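Local structure of lipase, class 3 (Penicillium roqueforti FM164, 6L7N) at residues 155-160 with 166-171. The protein probably hydrolyses ester bonds of glycerides as a fungal class 3 lipase of the alpha/beta-hydrolase fold. Numbering follows the deposited sequence.
Sequences LAVADL and PSAKLY
Val157 points from helix 148-161 toward Ala168 and Leu170, and its two methyls do the work in this beta-alpha-beta crossover of the alpha/beta-hydrolase fold, where the helix joins strand 140-146 to the parallel strand 169-173. The valine lies across the base of Leu170 at a slant: CG2 sits 3.6 Å from Leu170 CB, and CG1 is 3.9 Å from that same carbon, so the fork straddles it. CG1 is anti to the backbone N (chi1 -172°), which directs it to the Ala168 end, where it meets Ala168 CB at 3.9 Å. Leu170, with CG anti to its own N (164°), sends CD1 back along the strand-facing side of the helix, toward its N-terminal end, and the Leu170 side chain also touches Ala153 and Thr154. Val143 on the neighbouring strand 140-146 also packs against Val157. The contact is buried, and no hydrogen bond crosses it. Cutting Val157 back to an alanine would probably open a gap beside Leu170 CB and take the CG1 contact from the Ala168 methyl. On the far side of the strand Tyr171 stacks with Trp15 and Tyr194. The tightest spot is Val157 CG2 against Leu170 CD1, 3.4 Å apart, closer than usual for two methyl carbons.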
loop_
_atom_site.group_PDB
_atom_site.type_symbol
_atom_site.label_atom_id
_atom_site.label_comp_id
_atom_site.label_asym_id
_atom_site.label_seq_id
_atom_site.Cartn_x
_atom_site.Cartn_y
_atom_site.Cartn_z
ATOM N N LEU A 155 -0.276 -7.518 2.921
ATOM C CA LEU A 155 -0.377 -8.694 3.778
ATOM C C LEU A 155 -1.324 -8.412 4.922
ATOM O O LEU A 155 -2.133 -9.275 5.294
ATOM C CB LEU A 155 0.998 -9.126 4.296
ATOM C CG LEU A 155 1.916 -9.620 3.172
ATOM C CD1 LEU A 155 3.357 -9.675 3.624
ATOM C CD2 LEU A 155 1.454 -11.012 2.716
ATOM N N ALA A 156 -1.322 -7.170 5.413
ATOM C CA ALA A 156 -2.236 -6.847 6.493
ATOM C C ALA A 156 -3.670 -7.025 6.025
ATOM O O ALA A 156 -4.471 -7.708 6.688
ATOM C CB ALA A 156 -1.988 -5.423 6.997
ATOM N N VAL A 157 -3.989 -6.497 4.833
ATOM C CA VAL A 157 -5.352 -6.639 4.335
ATOM C C VAL A 157 -5.713 -8.104 4.268
ATOM O O VAL A 157 -6.761 -8.531 4.769
ATOM C CB VAL A 157 -5.522 -6.003 2.949
ATOM C CG1 VAL A 157 -6.986 -6.012 2.578
ATOM C CG2 VAL A 157 -5.051 -4.658 2.934
ATOM N N ALA A 158 -4.832 -8.902 3.662
ATOM C CA ALA A 158 -5.220 -10.284 3.406
ATOM C C ALA A 158 -5.493 -10.981 4.725
ATOM O O ALA A 158 -6.504 -11.683 4.882
ATOM C CB ALA A 158 -4.122 -11.001 2.612
ATOM N N ASP A 159 -4.656 -10.684 5.720
ATOM C CA ASP A 159 -4.785 -11.323 7.018
ATOM C C ASP A 159 -6.056 -10.855 7.700
ATOM O O ASP A 159 -6.846 -11.667 8.199
ATOM C CB ASP A 159 -3.556 -10.989 7.856
ATOM C CG ASP A 159 -3.484 -11.779 9.142
ATOM O OD1 ASP A 159 -4.173 -12.815 9.290
ATOM O OD2 ASP A 159 -2.710 -11.348 10.008
ATOM N N LEU A 160 -6.294 -9.536 7.670
ATOM C CA LEU A 160 -7.487 -9.002 8.316
ATOM C C LEU A 160 -8.747 -9.518 7.653
ATOM O O LEU A 160 -9.800 -9.598 8.302
ATOM C CB LEU A 160 -7.471 -7.479 8.292
ATOM C CG LEU A 160 -6.397 -6.875 9.196
ATOM C CD1 LEU A 160 -6.260 -5.378 8.944
ATOM C CD2 LEU A 160 -6.698 -7.176 10.674
ATOM N N PRO A 166 -13.784 -9.170 6.133
ATOM C CA PRO A 166 -13.666 -9.763 4.793
ATOM C C PRO A 166 -13.823 -8.762 3.665
ATOM O O PRO A 166 -13.360 -9.034 2.558
ATOM C CB PRO A 166 -14.786 -10.815 4.775
ATOM C CG PRO A 166 -15.767 -10.331 5.777
ATOM C CD PRO A 166 -14.931 -9.737 6.866
ATOM N N SER A 167 -14.448 -7.609 3.895
ATOM C CA SER A 167 -14.631 -6.632 2.828
ATOM C C SER A 167 -13.628 -5.482 2.896
ATOM O O SER A 167 -13.862 -4.433 2.290
ATOM C CB SER A 167 -16.061 -6.108 2.853
ATOM O OG SER A 167 -16.954 -7.168 2.575
ATOM N N ALA A 168 -12.528 -5.660 3.628
ATOM C CA ALA A 168 -11.469 -4.665 3.664
ATOM C C ALA A 168 -10.977 -4.364 2.251
ATOM O O ALA A 168 -10.782 -5.276 1.441
ATOM C CB ALA A 168 -10.305 -5.172 4.528
ATOM N N LYS A 169 -10.810 -3.076 1.946
ATOM C CA LYS A 169 -10.232 -2.648 0.680
ATOM C C LYS A 169 -8.725 -2.484 0.818
ATOM O O LYS A 169 -8.214 -2.142 1.886
ATOM C CB LYS A 169 -10.852 -1.332 0.199
ATOM C CG LYS A 169 -12.302 -1.124 0.608
ATOM C CD LYS A 169 -13.239 -2.126 -0.059
ATOM C CE LYS A 169 -14.693 -1.727 0.217
ATOM N NZ LYS A 169 -15.566 -2.892 0.436
ATOM N N LEU A 170 -8.010 -2.718 -0.281
ATOM C CA LEU A 170 -6.560 -2.559 -0.309
ATOM C C LEU A 170 -6.189 -1.606 -1.436
ATOM O O LEU A 170 -6.602 -1.808 -2.587
ATOM C CB LEU A 170 -5.861 -3.904 -0.495
ATOM C CG LEU A 170 -4.393 -3.814 -0.907
ATOM C CD1 LEU A 170 -3.513 -3.286 0.232
ATOM C CD2 LEU A 170 -3.930 -5.191 -1.400
ATOM N N TYR A 171 -5.454 -0.547 -1.094
ATOM C CA TYR A 171 -4.868 0.381 -2.067
ATOM C C TYR A 171 -3.361 0.333 -1.865
ATOM O O TYR A 171 -2.833 0.886 -0.889
ATOM C CB TYR A 171 -5.415 1.797 -1.901
ATOM C CG TYR A 171 -6.846 1.902 -2.352
ATOM C CD1 TYR A 171 -7.890 1.635 -1.476
ATOM C CD2 TYR A 171 -7.154 2.268 -3.654
ATOM C CE1 TYR A 171 -9.195 1.722 -1.890
ATOM C CE2 TYR A 171 -8.462 2.369 -4.069
ATOM C CZ TYR A 171 -9.475 2.087 -3.184
ATOM O OH TYR A 171 -10.789 2.176 -3.595
#